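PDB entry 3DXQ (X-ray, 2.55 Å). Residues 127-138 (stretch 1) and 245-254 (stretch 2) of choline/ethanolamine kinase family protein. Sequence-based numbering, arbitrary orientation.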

ATOM      1  N   ARG A 127       9.578  -3.421 -11.391  1.00 51.81           N
ATOM      2  CA  ARG A 127       8.270  -3.578 -11.986  1.00 52.53           C
ATOM      3  C   ARG A 127       7.430  -4.370 -10.993  1.00 51.22           C
ATOM      4  O   ARG A 127       7.894  -5.361 -10.447  1.00 51.60           O
ATOM      5  CB  ARG A 127       8.425  -4.329 -13.319  1.00 52.47           C
ATOM      6  CG  ARG A 127       7.146  -4.738 -14.028  1.00 60.60           C
ATOM      7  CD  ARG A 127       6.472  -3.569 -14.714  1.00 72.38           C
ATOM      8  NE  ARG A 127       5.258  -3.980 -15.437  1.00 78.03           N
ATOM      9  CZ  ARG A 127       4.024  -4.048 -14.920  1.00 81.58           C
ATOM     10  NH1 ARG A 127       3.778  -3.742 -13.644  1.00 82.86           N
ATOM     11  NH2 ARG A 127       3.012  -4.432 -15.693  1.00 82.37           N
ATOM     12  N   PHE A 128       6.203  -3.925 -10.741  1.00 49.93           N
ATOM     13  CA  PHE A 128       5.301  -4.637  -9.844  1.00 48.59           C
ATOM     14  C   PHE A 128       4.734  -5.817 -10.619  1.00 48.31           C
ATOM     15  O   PHE A 128       4.168  -5.640 -11.686  1.00 48.61           O
ATOM     16  CB  PHE A 128       4.192  -3.709  -9.355  1.00 47.95           C
ATOM     17  CG  PHE A 128       3.299  -4.326  -8.311  1.00 51.53           C
ATOM     18  CD1 PHE A 128       3.679  -4.345  -6.973  1.00 49.48           C
ATOM     19  CD2 PHE A 128       2.079  -4.904  -8.670  1.00 49.74           C
ATOM     20  CE1 PHE A 128       2.863  -4.926  -6.011  1.00 45.44           C
ATOM     21  CE2 PHE A 128       1.257  -5.475  -7.712  1.00 45.95           C
ATOM     22  CZ  PHE A 128       1.650  -5.483  -6.381  1.00 46.07           C
ATOM     23  N   GLU A 129       4.910  -7.022 -10.088  1.00 49.06           N
ATOM     24  CA  GLU A 129       4.488  -8.252 -10.784  1.00 49.72           C
ATOM     25  C   GLU A 129       3.373  -8.932  -9.999  1.00 47.43           C
ATOM     26  O   GLU A 129       3.629  -9.826  -9.187  1.00 47.33           O
ATOM     27  CB  GLU A 129       5.684  -9.209 -10.949  1.00 50.98           C
ATOM     28  CG  GLU A 129       6.843  -8.663 -11.822  1.00 54.18           C
ATOM     29  CD  GLU A 129       6.531  -8.677 -13.302  1.00 56.79           C
ATOM     30  OE1 GLU A 129       5.576  -9.381 -13.689  1.00 63.96           O
ATOM     31  OE2 GLU A 129       7.242  -8.003 -14.077  1.00 56.15           O
ATOM     32  N   LEU A 130       2.137  -8.504 -10.254  1.00 45.42           N
ATOM     33  CA  LEU A 130       0.981  -8.992  -9.509  1.00 44.29           C
ATOM     34  C   LEU A 130       0.775 -10.511  -9.635  1.00 45.61           C
ATOM     35  O   LEU A 130       0.718 -11.224  -8.626  1.00 44.67           O
ATOM     36  CB  LEU A 130      -0.272  -8.240  -9.935  1.00 44.34           C
ATOM     37  CG  LEU A 130      -1.618  -8.745  -9.387  1.00 46.04           C
ATOM     38  CD1 LEU A 130      -1.580  -8.969  -7.867  1.00 45.94           C
ATOM     39  CD2 LEU A 130      -2.713  -7.755  -9.760  1.00 42.18           C
ATOM     40  N   PHE A 131       0.700 -11.002 -10.868  1.00 45.81           N
ATOM     41  CA  PHE A 131       0.433 -12.412 -11.101  1.00 45.92           C
ATOM     42  C   PHE A 131       1.639 -13.309 -10.976  1.00 47.04           C
ATOM     43  O   PHE A 131       1.487 -14.524 -10.781  1.00 46.52           O
ATOM     44  CB  PHE A 131      -0.241 -12.594 -12.449  1.00 46.43           C
ATOM     45  CG  PHE A 131      -1.575 -11.960 -12.494  1.00 46.26           C
ATOM     46  CD1 PHE A 131      -2.662 -12.594 -11.911  1.00 41.45           C
ATOM     47  CD2 PHE A 131      -1.738 -10.696 -13.028  1.00 48.49           C
ATOM     48  CE1 PHE A 131      -3.901 -12.003 -11.895  1.00 44.69           C
ATOM     49  CE2 PHE A 131      -2.995 -10.093 -13.025  1.00 50.55           C
ATOM     50  CZ  PHE A 131      -4.079 -10.748 -12.451  1.00 46.42           C
ATOM     51  N   ALA A 132       2.835 -12.732 -11.090  1.00 48.18           N
ATOM     52  CA  ALA A 132       4.044 -13.507 -10.822  1.00 48.53           C
ATOM     53  C   ALA A 132       3.979 -13.904  -9.346  1.00 49.26           C
ATOM     54  O   ALA A 132       4.024 -15.100  -8.997  1.00 48.48           O
ATOM     55  CB  ALA A 132       5.282 -12.694 -11.107  1.00 46.73           C
HETATM   56  N   MSE A 133       3.807 -12.896  -8.493  1.00 49.63           N
HETATM   57  CA  MSE A 133       3.703 -13.135  -7.054  1.00 51.00           C
HETATM   58  C   MSE A 133       2.586 -14.120  -6.699  1.00 49.24           C
HETATM   59  O   MSE A 133       2.789 -15.009  -5.875  1.00 50.95           O
HETATM   60  CB  MSE A 133       3.511 -11.829  -6.295  1.00 49.09           C
HETATM   61  CG  MSE A 133       4.751 -10.978  -6.294  1.00 50.07           C
HETATM   62 SE   MSE A 133       4.503  -9.325  -5.305  0.75 58.29          SE
HETATM   63  CE  MSE A 133       5.816  -8.077  -6.358  1.00 52.72           C
ATOM     64  N   ILE A 134       1.424 -13.965  -7.324  1.00 47.52           N
ATOM     65  CA  ILE A 134       0.283 -14.840  -7.050  1.00 46.80           C
ATOM     66  C   ILE A 134       0.596 -16.296  -7.368  1.00 47.41           C
ATOM     67  O   ILE A 134       0.363 -17.166  -6.546  1.00 46.78           O
ATOM     68  CB  ILE A 134      -0.980 -14.386  -7.818  1.00 46.57           C
ATOM     69  CG1 ILE A 134      -1.560 -13.141  -7.151  1.00 40.38           C
ATOM     70  CG2 ILE A 134      -2.049 -15.475  -7.824  1.00 41.66           C
ATOM     71  CD1 ILE A 134      -2.609 -12.447  -7.960  1.00 34.18           C
ATOM     72  N   ASP A 135       1.125 -16.543  -8.558  1.00 48.71           N
ATOM     73  CA  ASP A 135       1.521 -17.888  -8.967  1.00 50.64           C
ATOM     74  C   ASP A 135       2.585 -18.461  -8.046  1.00 51.12           C
ATOM     75  O   ASP A 135       2.608 -19.655  -7.760  1.00 51.10           O
ATOM     76  CB  ASP A 135       2.098 -17.862 -10.383  1.00 51.76           C
ATOM     77  CG  ASP A 135       1.072 -17.497 -11.437  1.00 52.81           C
ATOM     78  OD1 ASP A 135      -0.138 -17.703 -11.217  1.00 57.43           O
ATOM     79  OD2 ASP A 135       1.491 -17.003 -12.499  1.00 52.99           O
ATOM     80  N   ASP A 136       3.487 -17.596  -7.616  1.00 52.50           N
ATOM     81  CA  ASP A 136       4.559 -17.986  -6.733  1.00 54.23           C
ATOM     82  C   ASP A 136       3.967 -18.591  -5.458  1.00 54.05           C
ATOM     83  O   ASP A 136       4.247 -19.759  -5.135  1.00 53.92           O
ATOM     84  CB  ASP A 136       5.412 -16.749  -6.425  1.00 55.67           C
ATOM     85  CG  ASP A 136       6.778 -17.093  -5.897  1.00 61.82           C
ATOM     86  OD1 ASP A 136       6.961 -18.214  -5.360  1.00 69.10           O
ATOM     87  OD2 ASP A 136       7.668 -16.217  -6.012  1.00 70.30           O
ATOM     88  N   TYR A 137       3.127 -17.805  -4.768  1.00 53.14           N
ATOM     89  CA  TYR A 137       2.484 -18.235  -3.513  1.00 52.42           C
ATOM     90  C   TYR A 137       1.650 -19.512  -3.706  1.00 51.99           C
ATOM     91  O   TYR A 137       1.635 -20.405  -2.843  1.00 51.84           O
ATOM     92  CB  TYR A 137       1.613 -17.113  -2.905  1.00 52.56           C
ATOM     93  CG  TYR A 137       2.349 -15.841  -2.491  1.00 53.09           C
ATOM     94  CD1 TYR A 137       3.707 -15.849  -2.176  1.00 52.69           C
ATOM     95  CD2 TYR A 137       1.656 -14.639  -2.358  1.00 53.80           C
ATOM     96  CE1 TYR A 137       4.365 -14.678  -1.785  1.00 53.07           C
ATOM     97  CE2 TYR A 137       2.305 -13.465  -1.964  1.00 53.28           C
ATOM     98  CZ  TYR A 137       3.653 -13.495  -1.679  1.00 53.55           C
ATOM     99  OH  TYR A 137       4.274 -12.350  -1.289  1.00 54.77           O
ATOM    100  N   LEU A 138       0.962 -19.601  -4.840  1.00 51.56           N
ATOM    101  CA  LEU A 138       0.162 -20.782  -5.151  1.00 50.68           C
ATOM    102  C   LEU A 138       1.005 -22.050  -5.192  1.00 51.51           C
ATOM    103  O   LEU A 138       0.617 -23.056  -4.592  1.00 52.12           O
ATOM    104  CB  LEU A 138      -0.574 -20.618  -6.481  1.00 49.34           C
ATOM    105  CG  LEU A 138      -1.758 -19.650  -6.477  1.00 47.30           C
ATOM    106  CD1 LEU A 138      -2.223 -19.395  -7.910  1.00 39.75           C
ATOM    107  CD2 LEU A 138      -2.928 -20.164  -5.614  1.00 35.49           C
ATOM    108  N   ILE A 245     -11.469  -4.580 -10.015  1.00 43.54           N
ATOM    109  CA  ILE A 245     -10.669  -5.774 -10.282  1.00 44.41           C
ATOM    110  C   ILE A 245      -9.490  -5.880  -9.307  1.00 46.68           C
ATOM    111  O   ILE A 245      -9.218  -6.964  -8.739  1.00 46.08           O
ATOM    112  CB  ILE A 245     -10.160  -5.786 -11.750  1.00 44.80           C
ATOM    113  CG1 ILE A 245     -11.260  -6.309 -12.671  1.00 45.91           C
ATOM    114  CG2 ILE A 245      -8.944  -6.661 -11.914  1.00 40.84           C
ATOM    115  CD1 ILE A 245     -11.708  -7.694 -12.303  1.00 51.74           C
ATOM    116  N   TYR A 246      -8.809  -4.755  -9.101  1.00 45.32           N
ATOM    117  CA  TYR A 246      -7.682  -4.718  -8.178  1.00 45.52           C
ATOM    118  C   TYR A 246      -8.132  -4.845  -6.721  1.00 46.08           C
ATOM    119  O   TYR A 246      -7.421  -5.452  -5.914  1.00 44.57           O
ATOM    120  CB  TYR A 246      -6.816  -3.466  -8.399  1.00 44.52           C
ATOM    121  CG  TYR A 246      -6.094  -3.483  -9.739  1.00 42.05           C
ATOM    122  CD1 TYR A 246      -5.345  -4.583 -10.137  1.00 36.60           C
ATOM    123  CD2 TYR A 246      -6.154  -2.392 -10.596  1.00 40.92           C
ATOM    124  CE1 TYR A 246      -4.688  -4.608 -11.369  1.00 40.66           C
ATOM    125  CE2 TYR A 246      -5.491  -2.396 -11.829  1.00 43.29           C
ATOM    126  CZ  TYR A 246      -4.759  -3.513 -12.213  1.00 43.68           C
ATOM    127  OH  TYR A 246      -4.094  -3.521 -13.431  1.00 40.85           O
ATOM    128  N   LYS A 247      -9.290  -4.285  -6.370  1.00 46.27           N
ATOM    129  CA  LYS A 247      -9.830  -4.531  -5.035  1.00 45.96           C
ATOM    130  C   LYS A 247      -9.811  -6.043  -4.783  1.00 44.12           C
ATOM    131  O   LYS A 247      -9.317  -6.495  -3.762  1.00 43.09           O
ATOM    132  CB  LYS A 247     -11.264  -4.018  -4.895  1.00 47.22           C
ATOM    133  CG  LYS A 247     -11.438  -2.569  -4.478  1.00 46.70           C
ATOM    134  CD  LYS A 247     -12.913  -2.190  -4.604  1.00 50.89           C
ATOM    135  CE  LYS A 247     -13.407  -1.298  -3.487  1.00 54.12           C
ATOM    136  NZ  LYS A 247     -14.791  -0.762  -3.736  1.00 50.84           N
ATOM    137  N   ALA A 248     -10.317  -6.823  -5.734  1.00 43.21           N
ATOM    138  CA  ALA A 248     -10.368  -8.277  -5.574  1.00 43.29           C
ATOM    139  C   ALA A 248      -8.968  -8.888  -5.553  1.00 43.61           C
ATOM    140  O   ALA A 248      -8.656  -9.673  -4.667  1.00 45.58           O
ATOM    141  CB  ALA A 248     -11.233  -8.933  -6.678  1.00 41.88           C
HETATM  142  N   MSE A 249      -8.128  -8.538  -6.522  1.00 42.99           N
HETATM  143  CA  MSE A 249      -6.785  -9.115  -6.606  1.00 44.09           C
HETATM  144  C   MSE A 249      -5.899  -8.749  -5.437  1.00 45.70           C
HETATM  145  O   MSE A 249      -5.046  -9.532  -5.043  1.00 45.62           O
HETATM  146  CB  MSE A 249      -6.091  -8.689  -7.895  1.00 45.04           C
HETATM  147  CG  MSE A 249      -6.659  -9.302  -9.160  1.00 42.80           C
HETATM  148 SE   MSE A 249      -7.075 -11.220  -8.967  0.75 39.36          SE
HETATM  149  CE  MSE A 249      -6.898 -11.711 -10.793  1.00 51.28           C
ATOM    150  N   CYS A 250      -6.086  -7.545  -4.910  1.00 47.77           N
ATOM    151  CA  CYS A 250      -5.352  -7.074  -3.752  1.00 46.57           C
ATOM    152  C   CYS A 250      -5.623  -7.956  -2.550  1.00 45.65           C
ATOM    153  O   CYS A 250      -4.716  -8.431  -1.894  1.00 43.42           O
ATOM    154  CB  CYS A 250      -5.765  -5.643  -3.444  1.00 48.03           C
ATOM    155  SG  CYS A 250      -4.767  -4.854  -2.202  1.00 53.41           S
ATOM    156  N   ASP A 251      -6.891  -8.198  -2.269  1.00 47.29           N
ATOM    157  CA  ASP A 251      -7.260  -9.123  -1.200  1.00 45.90           C
ATOM    158  C   ASP A 251      -6.695 -10.514  -1.435  1.00 46.15           C
ATOM    159  O   ASP A 251      -6.230 -11.163  -0.497  1.00 48.39           O
ATOM    160  CB  ASP A 251      -8.780  -9.235  -1.066  1.00 45.53           C
ATOM    161  CG  ASP A 251      -9.374  -8.261  -0.058  1.00 47.45           C
ATOM    162  OD1 ASP A 251      -8.668  -7.822   0.865  1.00 49.28           O
ATOM    163  OD2 ASP A 251     -10.578  -7.962  -0.176  1.00 51.30           O
ATOM    164  N   LEU A 252      -6.758 -10.989  -2.672  1.00 45.72           N
ATOM    165  CA  LEU A 252      -6.277 -12.334  -2.986  1.00 46.28           C
ATOM    166  C   LEU A 252      -4.780 -12.468  -2.716  1.00 46.76           C
ATOM    167  O   LEU A 252      -4.338 -13.461  -2.132  1.00 47.42           O
ATOM    168  CB  LEU A 252      -6.554 -12.680  -4.453  1.00 46.35           C
ATOM    169  CG  LEU A 252      -6.140 -14.090  -4.876  1.00 46.47           C
ATOM    170  CD1 LEU A 252      -6.904 -15.126  -4.106  1.00 41.20           C
ATOM    171  CD2 LEU A 252      -6.362 -14.266  -6.344  1.00 45.70           C
ATOM    172  N   LEU A 253      -4.014 -11.475  -3.170  1.00 46.13           N
ATOM    173  CA  LEU A 253      -2.560 -11.454  -2.992  1.00 46.88           C
ATOM    174  C   LEU A 253      -2.197 -11.656  -1.534  1.00 47.83           C
ATOM    175  O   LEU A 253      -1.483 -12.594  -1.180  1.00 48.75           O
ATOM    176  CB  LEU A 253      -1.973 -10.127  -3.479  1.00 46.44           C
ATOM    177  CG  LEU A 253      -0.461  -9.968  -3.313  1.00 48.04           C
ATOM    178  CD1 LEU A 253       0.227 -11.002  -4.196  1.00 40.50           C
ATOM    179  CD2 LEU A 253       0.008  -8.550  -3.636  1.00 44.54           C
ATOM    180  N   TRP A 254      -2.726 -10.773  -0.697  1.00 49.18           N
ATOM    181  CA  TRP A 254      -2.473 -10.812   0.727  1.00 49.50           C
ATOM    182  C   TRP A 254      -3.074 -12.058   1.380  1.00 49.80           C
ATOM    183  O   TRP A 254      -2.465 -12.639   2.274  1.00 50.12           O
ATOM    184  CB  TRP A 254      -2.974  -9.533   1.379  1.00 49.84           C
ATOM    185  CG  TRP A 254      -2.121  -8.366   1.003  1.00 51.79           C
ATOM    186  CD1 TRP A 254      -2.457  -7.317   0.201  1.00 50.25           C
ATOM    187  CD2 TRP A 254      -0.776  -8.139   1.419  1.00 54.76           C
ATOM    188  NE1 TRP A 254      -1.403  -6.446   0.091  1.00 50.61           N
ATOM    189  CE2 TRP A 254      -0.356  -6.928   0.833  1.00 53.51           C
ATOM    190  CE3 TRP A 254       0.119  -8.847   2.238  1.00 55.26           C
ATOM    191  CZ2 TRP A 254       0.914  -6.404   1.040  1.00 54.32           C
ATOM    192  CZ3 TRP A 254       1.383  -8.330   2.441  1.00 53.61           C
ATOM    193  CH2 TRP A 254       1.768  -7.117   1.845  1.00 52.97           C
TER

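The contact between these two stretches is apolar. No hydrogen bond crosses it. Within each stretch, six backbone hydrogen bonds of the i to i+4 kind are made, such as I134 N to L130 O and L253 N to M249 O. Helices 130-138 and 245-254 run in roughly the same direction, at 37° to each other, and their axes approach to 10.1 Å. About 417 Å² is buried, both sides summed. L130, I134, L252, L253 and M249 are buried, and their apolar side chains need no polar partner there; Y137 and F131 are partly exposed and offer ring carbons to the contact.

Aliphatic packing centres on L253, which has the largest covered area. Its CA-to-CB bond points sideways, but the t, p rotamer brings its methyl groups nearer to stretch 1. L253 CD1 lies 4.0 Å from M133 CB and 4.1 Å from I134 CG1. A branched leucine suits this place because its two methyls reach different neighbours. I134 also starts sideways and turns inward, and I134 CD1 reaches L252 CD2 at 4.5 Å. M133 contributes the base of its side chain; its selenium end leads away. One turn earlier, L130 points toward stretch 2, with L130 CD2 4.0 Å from M249 CB.

Aromatic rings border this aliphatic cluster. Y137 CE2 is 3.9 Å from L253 CD1, and F128 CZ, from the loop before the helix, is 4.4 Å from L253 CD2. L130 CD2 sits at the edge of the Y246 ring, 4.0 Å from Y246 CE1. The Y246 hydroxyl is hydrogen-bonded elsewhere in the structure.

M249 is a selenomethionine that points toward stretch 1. Its terminal methyl lies near the plane of the F131 ring, at the edge: M249 CE to F131 CE1 is 3.2 Å, a tight approach for two carbons. The long unbranched side chain lets M249 reach this ring while its CB packs against L130.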